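Side-chain contacts in periplasmic divalent cation tolerance protein (Synechococcus elongatus, PDB 6GDX), which is a trimeric PII-like protein that may bind copper ions and perhaps carries or signals through small molecules: residues V122-R125 and D126-R129; T39-T42 and E43-Q47. All blocks are in the same frame, centred on the assembly; numbering follows the deposited sequence. Where two conformers were deposited one is given.

Contact 1. Residues V122-R125 and D126-R129; sequences VAYR and DWLR
Y124 meets W127 and L128 on the buried flank of the C-terminal alpha-helix 122-131 of this ferredoxin-like CutA subunit, one helical turn along. With CG anti to the backbone N (chi1 -178°), the phenol leans forward over the next turn, toward W127 and L128, and its CE1 settles 3.6 Å from W127 CZ3. The two rings meet obliquely, their planes at 43°, while L128 CD1 fills in beside Y124 CE2 at 3.8 Å. Large flat and branched groups suit this side because it is wedged between surfaces: K88 of strand 76-90 touches Y124 and L128, and W127 packs on W73 and L109 of the second subunit and donates from NE1 to R72 O there. Cutting Y124 back to an alanine is likely to open a gap beside W127 CZ3 and L128 CD1 and let the indole tilt more freely.

The other flank is looser and polar. R125 is modelled in two conformers, so its head-group contacts hold for one of them and are doubtful as fixed contacts. In that conformer its guanidinium runs beside R129, whose CD lies over one of its faces; R129 itself has a firmer partner, a salt bridge to E92. The exposed D126 lies alongside V122, the two side chains pointing the same way, with V122 CG1 3.4 Å from D126 OD2.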
ATOM      1  N   VAL B 122      17.769   2.802  -9.660  1.00 14.16           N
ATOM      2  CA  VAL B 122      18.143   2.311 -10.974  1.00 14.94           C
ATOM      3  C   VAL B 122      18.162   0.771 -10.984  1.00 14.01           C
ATOM      4  O   VAL B 122      17.650   0.131 -11.904  1.00 14.68           O
ATOM      5  CB  VAL B 122      19.520   2.856 -11.415  1.00 17.40           C
ATOM      6  CG1 VAL B 122      19.960   2.221 -12.718  1.00 19.48           C
ATOM      7  CG2 VAL B 122      19.478   4.379 -11.556  1.00 19.33           C
ATOM      8  N   ALA B 123      18.785   0.203  -9.962  1.00 13.86           N
ATOM      9  CA  ALA B 123      18.930  -1.245  -9.895  1.00 13.94           C
ATOM     10  C   ALA B 123      17.602  -1.980  -9.849  1.00 12.84           C
ATOM     11  O   ALA B 123      17.422  -2.990 -10.531  1.00 13.31           O
ATOM     12  CB  ALA B 123      19.793  -1.653  -8.706  1.00 14.79           C
ATOM     13  N   TYR B 124      16.664  -1.485  -9.036  1.00 11.67           N
ATOM     14  CA  TYR B 124      15.371  -2.151  -8.897  1.00 11.53           C
ATOM     15  C   TYR B 124      14.568  -2.027 -10.190  1.00 11.11           C
ATOM     16  O   TYR B 124      13.966  -2.995 -10.674  1.00 11.54           O
ATOM     17  CB  TYR B 124      14.584  -1.630  -7.699  1.00 11.42           C
ATOM     18  CG  TYR B 124      13.289  -2.359  -7.554  1.00 10.96           C
ATOM     19  CD1 TYR B 124      13.204  -3.583  -6.942  1.00 11.71           C
ATOM     20  CD2 TYR B 124      12.101  -1.799  -8.045  1.00 12.27           C
ATOM     21  CE1 TYR B 124      11.963  -4.223  -6.833  1.00 12.19           C
ATOM     22  CE2 TYR B 124      10.893  -2.448  -7.972  1.00 13.31           C
ATOM     23  CZ  TYR B 124      10.830  -3.642  -7.344  1.00 12.10           C
ATOM     24  OH  TYR B 124       9.591  -4.278  -7.312  1.00 13.96           O
ATOM     25  N   ARG B 125      14.517  -0.813 -10.745  1.00 11.33           N
ATOM     26  CA  ARG B 125      13.782  -0.638 -11.990  0.50 11.88           C
ATOM     27  C   ARG B 125      14.360  -1.528 -13.086  1.00 12.15           C
ATOM     28  O   ARG B 125      13.608  -2.154 -13.829  1.00 12.50           O
ATOM     29  CB  ARG B 125      13.744   0.814 -12.450  0.50 11.79           C
ATOM     30  CG  ARG B 125      13.178   0.976 -13.855  0.50 11.68           C
ATOM     31  CD  ARG B 125      12.844   2.411 -14.176  0.50 12.63           C
ATOM     32  NE  ARG B 125      12.361   2.537 -15.548  0.50 13.83           N
ATOM     33  CZ  ARG B 125      13.147   2.652 -16.606  0.50 14.07           C
ATOM     34  NH1 ARG B 125      12.587   2.764 -17.789  0.50 13.05           N
ATOM     35  NH2 ARG B 125      14.465   2.639 -16.483  0.50 15.21           N
ATOM     36  N   ASP B 126      15.691  -1.585 -13.191  1.00 12.35           N
ATOM     37  CA  ASP B 126      16.303  -2.438 -14.194  1.00 13.95           C
ATOM     38  C   ASP B 126      15.997  -3.919 -13.968  1.00 13.53           C
ATOM     39  O   ASP B 126      15.740  -4.634 -14.932  1.00 14.04           O
ATOM     40  CB  ASP B 126      17.817  -2.233 -14.209  1.00 15.55           C
ATOM     41  CG  ASP B 126      18.235  -0.886 -14.790  1.00 18.85           C
ATOM     42  OD1 ASP B 126      17.397  -0.147 -15.359  1.00 18.97           O
ATOM     43  OD2 ASP B 126      19.442  -0.564 -14.683  1.00 22.83           O
ATOM     44  N   TRP B 127      15.993  -4.370 -12.709  1.00 13.13           N
ATOM     45  CA  TRP B 127      15.620  -5.750 -12.396  1.00 12.91           C
ATOM     46  C   TRP B 127      14.187  -6.035 -12.845  1.00 12.61           C
ATOM     47  O   TRP B 127      13.875  -7.043 -13.481  1.00 13.56           O
ATOM     48  CB  TRP B 127      15.804  -6.060 -10.900  1.00 12.85           C
ATOM     49  CG  TRP B 127      15.096  -7.321 -10.556  1.00 13.08           C
ATOM     50  CD1 TRP B 127      15.494  -8.602 -10.803  1.00 14.80           C
ATOM     51  CD2 TRP B 127      13.775  -7.430 -10.034  1.00 12.63           C
ATOM     52  NE1 TRP B 127      14.506  -9.486 -10.429  1.00 15.41           N
ATOM     53  CE2 TRP B 127      13.433  -8.783  -9.966  1.00 14.05           C
ATOM     54  CE3 TRP B 127      12.848  -6.490  -9.601  1.00 12.46           C
ATOM     55  CZ2 TRP B 127      12.182  -9.209  -9.498  1.00 14.65           C
ATOM     56  CZ3 TRP B 127      11.612  -6.907  -9.168  1.00 13.30           C
ATOM     57  CH2 TRP B 127      11.298  -8.244  -9.114  1.00 14.87           C
ATOM     58  N   LEU B 128      13.286  -5.123 -12.503  1.00 11.93           N
ATOM     59  CA  LEU B 128      11.875  -5.325 -12.782  1.00 12.02           C
ATOM     60  C   LEU B 128      11.662  -5.420 -14.290  1.00 12.69           C
ATOM     61  O   LEU B 128      11.044  -6.386 -14.787  1.00 13.99           O
ATOM     62  CB  LEU B 128      11.054  -4.198 -12.128  1.00 11.58           C
ATOM     63  CG  LEU B 128       9.556  -4.392 -12.098  1.00 13.52           C
ATOM     64  CD1 LEU B 128       8.944  -3.476 -11.053  1.00 13.50           C
ATOM     65  CD2 LEU B 128       8.939  -4.124 -13.450  1.00 16.02           C
ATOM     66  N   ARG B 129      12.199  -4.445 -15.011  1.00 13.28           N
ATOM     67  CA  ARG B 129      12.056  -4.442 -16.468  1.00 14.97           C
ATOM     68  C   ARG B 129      12.713  -5.649 -17.127  1.00 16.62           C
ATOM     69  O   ARG B 129      12.115  -6.286 -18.013  1.00 18.53           O
ATOM     70  CB  ARG B 129      12.643  -3.169 -17.052  1.00 16.46           C
ATOM     71  CG  ARG B 129      11.917  -1.917 -16.610  1.00 20.09           C
ATOM     72  CD  ARG B 129      12.098  -0.711 -17.502  1.00 24.39           C
ATOM     73  NE  ARG B 129      10.765  -0.213 -17.789  1.00 30.99           N
ATOM     74  CZ  ARG B 129      10.014  -0.528 -18.845  1.00 26.00           C
ATOM     75  NH1 ARG B 129       8.810  -0.026 -18.898  1.00 27.03           N
ATOM     76  NH2 ARG B 129      10.453  -1.291 -19.852  1.00 33.83           N
TER

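Contact 2. Residues T39-T42 and E43-Q47; sequences TVST and EVEAQ
The side chains of T42 and E45 cross at about a right angle, T42 reaching forward to the helix and E45 back to the turn. The hydroxyl of T42 is held between its own backbone N and carbonyl carbon (chi1 70°), which directs OG1 at the first turn of the helix; there it accepts from E45 N at 3.0 Å along a nearly straight N-H (164°). The E45 side chain leaves the helix with CG beside its backbone N and runs extended in the reverse direction, bringing CG within 3.2 Å of T42 OG1 before its carboxylate reaches the amides of S41 and T42.

There OE1 is gripped by both. S41 N lies 2.9 Å from E45 OE1 and meets it nearly along the C-O bond, but its N-H is well bent (132°); T42 N, 3.1 Å from E45 OE1, approaches from above the carboxylate plane yet points its N-H more directly. The exchange between T42 and E45 is a capping box at the N terminus of helix 43-55, just where strand 33-40 of the ferredoxin-like fold gives way to it. Threonine suits the N-cap because its short hydroxyl can stand in for a missing carbonyl, and glutamate suits the third helical position because its length spans back to the N-cap amide; its negative charge would also be favoured by the helix dipole.

Next to the cap, the contact between V40 and A46 is apolar. V40 turns toward the helix and sets CG2 3.6 Å from A46 CB. A small methyl fits here, since A46 also touches I64 and Q83 from the sheet. V40 is backed in turn by M85 and P106.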
ATOM      1  N   THR B  39      -7.646  -8.499  -4.746  1.00  8.82           N
ATOM      2  CA  THR B  39      -7.794  -9.438  -3.628  1.00  9.15           C
ATOM      3  C   THR B  39      -8.361 -10.736  -4.146  1.00  9.10           C
ATOM      4  O   THR B  39      -9.061 -10.780  -5.153  1.00 10.10           O
ATOM      5  CB  THR B  39      -8.689  -8.885  -2.516  1.00 10.38           C
ATOM      6  OG1 THR B  39     -10.016  -8.775  -2.996  1.00 13.43           O
ATOM      7  CG2 THR B  39      -8.208  -7.552  -2.008  1.00 10.84           C
ATOM      8  N   VAL B  40      -8.047 -11.814  -3.414  1.00  9.12           N
ATOM      9  CA  VAL B  40      -8.698 -13.107  -3.586  1.00  9.43           C
ATOM     10  C   VAL B  40      -9.100 -13.602  -2.197  1.00  9.74           C
ATOM     11  O   VAL B  40      -8.799 -12.964  -1.186  1.00 10.80           O
ATOM     12  CB  VAL B  40      -7.778 -14.125  -4.290  1.00 10.53           C
ATOM     13  CG1 VAL B  40      -7.402 -13.649  -5.665  1.00 11.38           C
ATOM     14  CG2 VAL B  40      -6.527 -14.412  -3.467  1.00 10.82           C
ATOM     15  N   SER B  41      -9.809 -14.727  -2.133  1.00 10.40           N
ATOM     16  CA  SER B  41     -10.321 -15.174  -0.849  1.00 11.54           C
ATOM     17  C   SER B  41      -9.294 -15.911   0.007  1.00 11.69           C
ATOM     18  O   SER B  41      -9.206 -15.629   1.200  1.00 13.90           O
ATOM     19  CB  SER B  41     -11.550 -16.060  -1.040  1.00 13.20           C
ATOM     20  OG  SER B  41     -12.037 -16.526   0.197  1.00 17.49           O
ATOM     21  N   THR B  42      -8.535 -16.843  -0.578  1.00 11.22           N
ATOM     22  CA  THR B  42      -7.695 -17.748   0.215  1.00 11.50           C
ATOM     23  C   THR B  42      -6.224 -17.625  -0.122  1.00 10.78           C
ATOM     24  O   THR B  42      -5.832 -17.179  -1.219  1.00 10.73           O
ATOM     25  CB  THR B  42      -8.096 -19.225   0.039  1.00 12.60           C
ATOM     26  OG1 THR B  42      -7.731 -19.610  -1.277  1.00 13.53           O
ATOM     27  CG2 THR B  42      -9.599 -19.441   0.273  1.00 12.88           C
ATOM     28  N   GLU B  43      -5.397 -18.006   0.832  1.00 11.18           N
ATOM     29  CA  GLU B  43      -3.962 -18.080   0.656  1.00 10.84           C
ATOM     30  C   GLU B  43      -3.590 -18.971  -0.520  1.00 10.89           C
ATOM     31  O   GLU B  43      -2.750 -18.585  -1.320  1.00 11.42           O
ATOM     32  CB  GLU B  43      -3.314 -18.520   1.947  1.00 12.49           C
ATOM     33  CG  GLU B  43      -1.813 -18.616   1.872  1.00 14.85           C
ATOM     34  CD  GLU B  43      -1.198 -19.108   3.164  1.00 18.45           C
ATOM     35  OE1 GLU B  43      -0.138 -18.617   3.506  1.00 23.02           O
ATOM     36  OE2 GLU B  43      -1.738 -20.015   3.841  1.00 20.83           O
ATOM     37  N   VAL B  44      -4.212 -20.129  -0.644  1.00 11.56           N
ATOM     38  CA  VAL B  44      -3.910 -20.987  -1.780  1.00 12.73           C
ATOM     39  C   VAL B  44      -4.224 -20.309  -3.114  1.00 12.30           C
ATOM     40  O   VAL B  44      -3.440 -20.376  -4.042  1.00 13.08           O
ATOM     41  CB  VAL B  44      -4.676 -22.332  -1.642  1.00 15.35           C
ATOM     42  CG1 VAL B  44      -4.680 -23.116  -2.959  1.00 16.95           C
ATOM     43  CG2 VAL B  44      -4.099 -23.171  -0.502  1.00 16.79           C
ATOM     44  N   GLU B  45      -5.379 -19.681  -3.202  1.00 11.46           N
ATOM     45  CA  GLU B  45      -5.708 -18.960  -4.422  1.00 11.65           C
ATOM     46  C   GLU B  45      -4.650 -17.904  -4.768  1.00 10.53           C
ATOM     47  O   GLU B  45      -4.265 -17.738  -5.930  1.00 11.15           O
ATOM     48  CB  GLU B  45      -7.057 -18.234  -4.309  1.00 12.55           C
ATOM     49  CG  GLU B  45      -8.286 -19.112  -4.388  1.00 14.43           C
ATOM     50  CD  GLU B  45      -9.580 -18.376  -4.041  1.00 16.21           C
ATOM     51  OE1 GLU B  45      -9.564 -17.262  -3.460  1.00 15.61           O
ATOM     52  OE2 GLU B  45     -10.677 -18.920  -4.375  1.00 17.59           O
ATOM     53  N   ALA B  46      -4.246 -17.168  -3.753  1.00  9.82           N
ATOM     54  CA  ALA B  46      -3.286 -16.102  -3.972  1.00  9.62           C
ATOM     55  C   ALA B  46      -1.944 -16.647  -4.428  1.00  9.48           C
ATOM     56  O   ALA B  46      -1.332 -16.111  -5.345  1.00  9.74           O
ATOM     57  CB  ALA B  46      -3.122 -15.284  -2.722  1.00  9.57           C
ATOM     58  N   GLN B  47      -1.486 -17.717  -3.780  1.00  9.73           N
ATOM     59  CA  GLN B  47      -0.186 -18.299  -4.120  1.00 10.14           C
ATOM     60  C   GLN B  47      -0.210 -18.814  -5.578  1.00 10.72           C
ATOM     61  O   GLN B  47       0.733 -18.622  -6.321  1.00 11.32           O
ATOM     62  CB  GLN B  47       0.142 -19.437  -3.147  1.00 10.77           C
ATOM     63  CG  GLN B  47       0.437 -18.976  -1.749  1.00 10.80           C
ATOM     64  CD  GLN B  47       0.541 -20.100  -0.758  1.00 12.03           C
ATOM     65  OE1 GLN B  47      -0.050 -21.176  -0.949  1.00 13.64           O
ATOM     66  NE2 GLN B  47       1.286 -19.877   0.320  1.00 12.92           N
TER

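Followed from the N terminus, contact 2 comes first: it closes the short turn from strand 33-40 into helix 43-55, the first beta-to-alpha connection of the ferredoxin-like fold. The chain then passes through the long hairpin of strands 61-73 and 76-90, helix 91-104 and the short strands 113-115 and 119-121 before contact 1 binds successive turns within helix 122-131. Both are local, so they follow in series, neither enclosing nor crossing the other. The centres of contact 1 and contact 2 lie about 27 Å apart, on opposite sides of the chain's centre. Strand 76-90 is touched by both, and each also meets the second subunit.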